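Local coordinates for PKS_KS domain-containing protein (Photorhabdus luminescens subsp. laumondii, PDB 6SMO) that probably acts as a beta-ketoacyl-ACP synthase of the thiolase-like superfamily, and in this crystal carries a polyketone chain in its ligand pocket, at residues T129-A134 with H369-A374; Y289-N294 with I431-V436; I358-L363 with L406-N411. One frame throughout, in Å; residues are numbered along the deposited sequence.

Interaction 1 (T129-A134 with H369-A374). With LKZ (3,5,7,9,11-pentakis(oxidanylidene)dodecanal), chain H.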
# COMPACT_ATOMS: atom_id res chain seq x y z
N THR B 129 4.57 1.91 4.38
CA THR B 129 5.05 3.10 3.61
C THR B 129 4.19 3.26 2.35
O THR B 129 3.70 2.24 1.84
CB THR B 129 6.54 2.96 3.25
OG1 THR B 129 7.01 4.25 2.84
CG2 THR B 129 6.79 1.95 2.15
N ALA B 130 4.06 4.49 1.87
CA ALA B 130 3.31 4.77 0.63
C ALA B 130 4.27 4.78 -0.57
O ALA B 130 3.91 4.18 -1.59
CB ALA B 130 2.58 6.08 0.78
N ILE B 131 5.45 5.40 -0.44
CA ILE B 131 6.42 5.49 -1.58
C ILE B 131 7.80 4.94 -1.22
O ILE B 131 8.66 4.96 -2.08
CB ILE B 131 6.55 6.93 -2.10
CG1 ILE B 131 7.61 7.71 -1.32
CG2 ILE B 131 5.23 7.66 -2.10
CD1 ILE B 131 7.37 9.18 -1.27
N ALA B 132 8.00 4.52 0.03
CA ALA B 132 9.29 3.97 0.53
C ALA B 132 10.42 4.96 0.21
O ALA B 132 10.23 6.17 0.47
CB ALA B 132 9.53 2.61 -0.07
N ASP B 133 11.54 4.49 -0.35
CA ASP B 133 12.75 5.31 -0.66
C ASP B 133 12.66 5.82 -2.11
O ASP B 133 13.57 5.52 -2.90
CB ASP B 133 14.03 4.52 -0.40
CG ASP B 133 15.29 5.37 -0.41
OD1 ASP B 133 15.24 6.51 0.08
OD2 ASP B 133 16.32 4.87 -0.92
N ALA B 134 11.59 6.57 -2.43
CA ALA B 134 11.36 7.18 -3.76
C ALA B 134 12.43 8.24 -4.04
O ALA B 134 12.82 8.37 -5.22
CB ALA B 134 9.97 7.77 -3.82
N HIS B 369 1.12 16.62 6.27
CA HIS B 369 0.73 15.27 5.81
C HIS B 369 1.95 14.43 5.42
O HIS B 369 2.58 14.74 4.42
CB HIS B 369 -0.31 15.40 4.68
CG HIS B 369 -1.12 14.17 4.45
ND1 HIS B 369 -0.84 12.98 5.05
CD2 HIS B 369 -2.19 13.94 3.67
CE1 HIS B 369 -1.70 12.07 4.66
NE2 HIS B 369 -2.54 12.64 3.82
N ALA B 370 2.19 13.36 6.17
CA ALA B 370 3.33 12.43 5.96
C ALA B 370 2.83 11.14 5.30
O ALA B 370 3.51 10.14 5.42
CB ALA B 370 4.02 12.16 7.27
N LEU B 371 1.66 11.20 4.67
CA LEU B 371 1.04 10.07 3.94
C LEU B 371 0.81 8.91 4.90
O LEU B 371 0.03 9.08 5.83
CB LEU B 371 1.86 9.67 2.71
CG LEU B 371 2.51 10.81 1.93
CD1 LEU B 371 3.18 10.28 0.68
CD2 LEU B 371 1.50 11.88 1.57
N ALA B 372 1.43 7.76 4.63
CA ALA B 372 1.30 6.55 5.49
C ALA B 372 1.82 6.86 6.89
O ALA B 372 1.16 6.47 7.86
CB ALA B 372 2.09 5.43 4.87
N ALA B 373 2.92 7.61 6.99
CA ALA B 373 3.54 7.96 8.28
C ALA B 373 2.59 8.77 9.18
O ALA B 373 2.69 8.62 10.39
CB ALA B 373 4.86 8.65 8.06
N ALA B 374 1.73 9.60 8.60
CA ALA B 374 0.77 10.45 9.34
C ALA B 374 -0.16 9.59 10.21
O ALA B 374 -0.45 10.01 11.31
CB ALA B 374 -0.03 11.28 8.38
C4 LKZ H . 3.57 9.98 -5.79
C5 LKZ H . 2.99 8.61 -5.54
C6 LKZ H . 2.92 8.13 -4.09
C7 LKZ H . 1.48 8.09 -3.65
C8 LKZ H . 1.11 7.55 -2.26
C10 LKZ H . -2.97 9.86 0.04
C22 LKZ H . 5.01 9.80 -6.22
C11 LKZ H . -2.01 10.17 1.16
O19 LKZ H . -1.66 11.31 1.43
C3 LKZ H . -2.30 8.72 -0.70
O23 LKZ H . -2.89 7.68 -0.91
C2 LKZ H . -0.81 8.89 -1.04
C9 LKZ H . -0.38 7.82 -2.05
O20 LKZ H . -1.19 7.26 -2.75
O21 LKZ H . 0.62 8.53 -4.39
O22 LKZ H . 2.61 7.93 -6.48
O24 LKZ H . 5.34 9.78 -7.40
C23 LKZ H . 6.03 9.65 -5.10
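In L371, CG sits beside the backbone N and anti to the carbonyl carbon (chi1 -38°), and CD1 continues anti to CA (chi2 -174°), reaching to 4.3 Å from CG2 of I131. This is a wall of the ligand pocket, probably the acyl pocket, of a ketosynthase of the thiolase fold, built where the loop after strand 123-128 meets the turn leading into helix 372-388. Across the middle, CB of A130 faces CB of L371 at 4.1 Å and CB of A372 at 4.2 Å. The A372 methyl also lies against backbone, 3.7 Å from A130 N. The side chains that meet here are all apolar, and hydrogen bonds shape the loop itself: T129 OG1 accepts from A132 N in an ST motif and is also hydrogen-bonded to S218 O, while the E219 carboxylate takes A130 N and I131 N. W133 of the neighbouring Ketoacyl_synth_N chain packs on I131. The bound polyketone lies along this wall, with A130 CB 3.7 Å from its C8 and the CG2 branch of I131 beside C6. At one end of the ligand, oxygen O19 on C11 comes obliquely up to the H369 ring, 2.9 Å from NE2, and CD2 of L371 is 3.2 Å from the same O19.

Interaction 2 (Y289-N294 with I431-V436)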
# COMPACT_ATOMS: atom_id res chain seq x y z
N TYR B 289 -10.28 -3.07 14.57
CA TYR B 289 -9.81 -2.57 13.26
C TYR B 289 -10.80 -2.98 12.16
O TYR B 289 -11.39 -4.07 12.26
CB TYR B 289 -8.41 -3.10 12.95
CG TYR B 289 -7.96 -2.94 11.52
CD1 TYR B 289 -7.56 -1.71 11.03
CD2 TYR B 289 -7.94 -4.02 10.65
CE1 TYR B 289 -7.15 -1.55 9.71
CE2 TYR B 289 -7.53 -3.88 9.33
CZ TYR B 289 -7.13 -2.64 8.86
OH TYR B 289 -6.73 -2.50 7.57
N ALA B 290 -10.97 -2.12 11.16
CA ALA B 290 -11.80 -2.36 9.95
C ALA B 290 -11.27 -1.51 8.79
O ALA B 290 -10.69 -0.44 9.06
CB ALA B 290 -13.25 -2.06 10.24
N SER B 291 -11.46 -1.98 7.55
CA SER B 291 -11.02 -1.30 6.31
C SER B 291 -11.99 -1.64 5.16
O SER B 291 -12.40 -2.81 5.07
CB SER B 291 -9.61 -1.67 5.96
OG SER B 291 -9.11 -0.84 4.92
N VAL B 292 -12.32 -0.64 4.34
CA VAL B 292 -13.27 -0.76 3.20
C VAL B 292 -12.69 -0.01 1.99
O VAL B 292 -11.62 0.62 2.14
CB VAL B 292 -14.67 -0.21 3.56
CG1 VAL B 292 -15.29 -0.97 4.72
CG2 VAL B 292 -14.63 1.29 3.85
N ASN B 293 -13.38 -0.09 0.85
CA ASN B 293 -13.09 0.69 -0.39
C ASN B 293 -14.28 1.60 -0.68
O ASN B 293 -15.41 1.23 -0.32
CB ASN B 293 -12.78 -0.22 -1.58
CG ASN B 293 -11.63 -1.17 -1.34
OD1 ASN B 293 -10.61 -0.79 -0.78
ND2 ASN B 293 -11.79 -2.42 -1.75
N ASN B 294 -14.02 2.76 -1.30
CA ASN B 294 -15.05 3.74 -1.73
C ASN B 294 -15.82 3.18 -2.93
O ASN B 294 -17.06 3.27 -2.93
CB ASN B 294 -14.44 5.09 -2.11
CG ASN B 294 -14.23 6.01 -0.93
OD1 ASN B 294 -15.14 6.20 -0.13
ND2 ASN B 294 -13.05 6.60 -0.83
N ILE B 431 -9.41 4.09 -0.26
CA ILE B 431 -9.21 3.24 0.95
C ILE B 431 -9.54 4.00 2.23
O ILE B 431 -8.96 5.05 2.48
CB ILE B 431 -7.78 2.67 0.99
CG1 ILE B 431 -7.44 1.90 -0.28
CG2 ILE B 431 -7.60 1.80 2.22
CD1 ILE B 431 -6.10 1.22 -0.24
N HIS B 432 -10.52 3.49 2.98
CA HIS B 432 -10.82 3.99 4.35
C HIS B 432 -10.37 2.95 5.38
O HIS B 432 -10.61 1.75 5.14
CB HIS B 432 -12.32 4.31 4.50
CG HIS B 432 -12.78 5.44 3.64
ND1 HIS B 432 -12.39 6.74 3.86
CD2 HIS B 432 -13.61 5.47 2.57
CE1 HIS B 432 -12.95 7.53 2.96
NE2 HIS B 432 -13.70 6.77 2.16
N SER B 433 -9.75 3.39 6.47
CA SER B 433 -9.24 2.54 7.57
C SER B 433 -9.52 3.21 8.92
O SER B 433 -9.22 4.41 9.05
CB SER B 433 -7.78 2.23 7.39
OG SER B 433 -7.58 1.36 6.28
N VAL B 434 -10.07 2.45 9.87
CA VAL B 434 -10.44 2.91 11.24
C VAL B 434 -9.90 1.90 12.26
O VAL B 434 -10.05 0.69 12.01
CB VAL B 434 -11.97 3.09 11.38
CG1 VAL B 434 -12.37 3.54 12.77
CG2 VAL B 434 -12.52 4.05 10.33
N ILE B 435 -9.29 2.39 13.34
CA ILE B 435 -8.94 1.58 14.55
C ILE B 435 -9.65 2.20 15.76
O ILE B 435 -9.75 3.44 15.82
CB ILE B 435 -7.41 1.49 14.76
CG1 ILE B 435 -6.73 2.86 14.79
CG2 ILE B 435 -6.78 0.57 13.73
CD1 ILE B 435 -5.38 2.86 15.46
N VAL B 436 -10.14 1.36 16.67
CA VAL B 436 -10.80 1.77 17.94
C VAL B 436 -9.81 1.56 19.08
O VAL B 436 -9.47 0.40 19.35
CB VAL B 436 -12.11 0.99 18.17
CG1 VAL B 436 -12.79 1.40 19.47
CG2 VAL B 436 -13.07 1.13 17.00
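S291 and S433 face each other as a non-hydrogen-bonded pair in the antiparallel ladder of strands 284-293 and 431-438. S291 OG, anti to its own backbone N (chi1 -169°), lies 3.0 Å from S433 OG and equally 3.0 Å from H432 O. It also bonds K153 of the neighbouring Ketoacyl_synth_N chain, while S433 OG goes to D196. To either side of the serines, A290 and V434 exchange backbone bonds, as do V292 and H432; V434 N to A290 O is almost straight (3.1 Å, 176° at the hydrogen). At the Y289 end the packing is apolar: CG2 of I435 comes to the ring edge, 3.6 Å from CD1. Y289 OH is hydrogen-bonded to D196.

The other end is looser. N294, partly exposed and past the strand, brings its amide to the edge of the H432 imidazole, at about a right angle, the two planes 88° apart. H432 NE2 donates to N294 OD1 over 2.8 Å, in the ring plane but well bent, and ND1 is taken by S426 OG, so both ring nitrogens have partners.

Y289, S291, S433 and I435 look toward helix 193-206, with the neighbouring chain reaching the Y289, S291 and N293 row. V292 and H432, on the opposite face, lie against helix 306-319, a helix-sheet-helix layering that belongs to the thiolase fold.

Interaction 3 (I358-L363 with L406-N411)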
# COMPACT_ATOMS: atom_id res chain seq x y z
N ILE B 358 -18.83 15.70 20.64
CA ILE B 358 -17.56 14.91 20.62
C ILE B 358 -16.43 15.78 20.09
O ILE B 358 -16.51 16.27 18.96
CB ILE B 358 -17.73 13.62 19.80
CG1 ILE B 358 -18.79 12.70 20.42
CG2 ILE B 358 -16.40 12.91 19.63
CD1 ILE B 358 -19.31 11.63 19.49
N PRO B 359 -15.35 16.00 20.87
CA PRO B 359 -14.14 16.65 20.36
C PRO B 359 -13.48 15.83 19.23
O PRO B 359 -13.20 14.66 19.44
CB PRO B 359 -13.21 16.74 21.58
CG PRO B 359 -14.13 16.62 22.77
CD PRO B 359 -15.24 15.70 22.31
N ILE B 360 -13.27 16.46 18.07
CA ILE B 360 -12.61 15.88 16.87
C ILE B 360 -11.41 16.77 16.51
O ILE B 360 -11.60 17.99 16.48
CB ILE B 360 -13.61 15.77 15.70
CG1 ILE B 360 -14.90 15.04 16.10
CG2 ILE B 360 -12.96 15.13 14.48
CD1 ILE B 360 -16.10 15.41 15.26
N ASN B 361 -10.24 16.19 16.26
CA ASN B 361 -9.01 16.97 15.93
C ASN B 361 -8.26 16.34 14.76
O ASN B 361 -8.54 15.17 14.42
CB ASN B 361 -8.09 17.16 17.14
CG ASN B 361 -7.64 15.86 17.77
OD1 ASN B 361 -7.94 14.77 17.27
ND2 ASN B 361 -6.93 15.95 18.88
N SER B 362 -7.34 17.11 14.17
CA SER B 362 -6.38 16.70 13.12
C SER B 362 -4.98 17.18 13.51
O SER B 362 -4.82 18.39 13.74
CB SER B 362 -6.79 17.24 11.77
OG SER B 362 -5.83 16.90 10.78
N LEU B 363 -4.01 16.27 13.57
CA LEU B 363 -2.59 16.58 13.92
C LEU B 363 -1.90 17.23 12.72
O LEU B 363 -0.87 17.91 12.93
CB LEU B 363 -1.87 15.29 14.33
CG LEU B 363 -0.57 15.50 15.12
CD1 LEU B 363 -0.86 15.90 16.55
CD2 LEU B 363 0.29 14.25 15.08
N LEU B 406 -19.00 20.64 13.39
CA LEU B 406 -18.74 19.83 14.61
C LEU B 406 -17.70 20.54 15.48
O LEU B 406 -17.14 21.56 15.01
CB LEU B 406 -18.26 18.43 14.21
CG LEU B 406 -19.26 17.58 13.42
CD1 LEU B 406 -18.56 16.41 12.75
CD2 LEU B 406 -20.38 17.09 14.31
N ASP B 407 -17.45 20.04 16.69
CA ASP B 407 -16.41 20.55 17.62
C ASP B 407 -15.04 20.05 17.13
O ASP B 407 -14.81 18.82 17.19
CB ASP B 407 -16.70 20.12 19.06
CG ASP B 407 -15.73 20.67 20.09
OD1 ASP B 407 -14.80 21.41 19.70
OD2 ASP B 407 -15.91 20.35 21.29
N TYR B 408 -14.18 20.96 16.67
CA TYR B 408 -12.85 20.64 16.08
C TYR B 408 -11.71 21.11 17.00
O TYR B 408 -10.54 21.01 16.58
CB TYR B 408 -12.72 21.25 14.68
CG TYR B 408 -13.75 20.74 13.70
CD1 TYR B 408 -13.82 19.39 13.38
CD2 TYR B 408 -14.66 21.59 13.10
CE1 TYR B 408 -14.77 18.91 12.49
CE2 TYR B 408 -15.61 21.13 12.21
CZ TYR B 408 -15.66 19.78 11.90
OH TYR B 408 -16.60 19.32 11.02
N ILE B 409 -12.04 21.58 18.21
CA ILE B 409 -11.06 21.98 19.27
C ILE B 409 -10.09 22.99 18.66
O ILE B 409 -8.89 22.72 18.54
CB ILE B 409 -10.32 20.74 19.82
CG1 ILE B 409 -11.26 19.55 20.03
CG2 ILE B 409 -9.56 21.08 21.09
CD1 ILE B 409 -10.63 18.22 19.71
N PRO B 410 -10.57 24.19 18.25
CA PRO B 410 -9.74 25.13 17.51
C PRO B 410 -8.71 25.89 18.36
O PRO B 410 -9.10 26.51 19.33
CB PRO B 410 -10.78 26.10 16.92
CG PRO B 410 -11.89 26.11 17.94
CD PRO B 410 -11.93 24.70 18.48
N ASN B 411 -7.43 25.77 18.00
CA ASN B 411 -6.31 26.66 18.42
C ASN B 411 -5.79 26.27 19.81
O ASN B 411 -4.57 26.01 19.92
CB ASN B 411 -6.70 28.14 18.32
CG ASN B 411 -7.16 28.53 16.93
OD1 ASN B 411 -6.72 27.96 15.94
ND2 ASN B 411 -8.06 29.50 16.85
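I360 is the side chain to follow where the short strand 360-361 meets the loop 406-411. Its CB lies 3.6 Å from D407 O, with the Y408 ring atom CD1 somewhat farther off. CG1, beside the backbone N (chi1 -53°), still passes D407 O at 3.9 Å, and CD1 at the tip reaches CD1 of L406 at 3.7 Å, the two side chains crossing at a slant. The same D407 carbonyl accepts I360 N (3.0 Å, 150° at the hydrogen), and this is the one backbone bond joining the two segments. Just beyond it, the CA of Y408 makes a CA-H...O contact with I360 O.

On the other flank I409 reaches back over the strand: its CD1 sits 3.5 Å from CB of P359 and 3.8 Å from CB of N361. The turn behind it is fixed by D407, whose OD1 accepts I409 N at 3.1 Å in an Asx turn. The CB of Y408 points away from the strand overall, yet I360 O lies at the edge of its ring, which stacks on F251.

Strand 360-361 is the outermost strand of the main sheet at this end within the chain. P359 and N361 pair with I329 of strand 326-330 on its inner side. N361 ND2 bonds Y328 OH, H392 O and E385 of helix 372-388, the Y408 hydroxyl reaches S344 of helix 337-350, and the loop lies outside, tied by I409 and N411 to T394 after strand 390-391.

Overall arrangement
From the N terminus, the chain first lays down 129-134, the pocket loop whose partner arrives only at 369-374, so interaction 1 closes a loop of 234 residues. Within it 289-294 begins interaction 2 and 358-363 begins interaction 3; both close later, at 431-436 and 406-411, and therefore cross interaction 1. Interaction 3 falls wholly within the span of interaction 2. Those two attach to the same sheet, one between its inner strands, the other beyond its edge strand 360-361. Interaction 1 joins the pocket loop to the start of helix 372-388, and only five residues, mostly helix 364-367, separate 358-363 from 369-374. Nearest atoms of interactions 1 and 3 are about 6 Å apart.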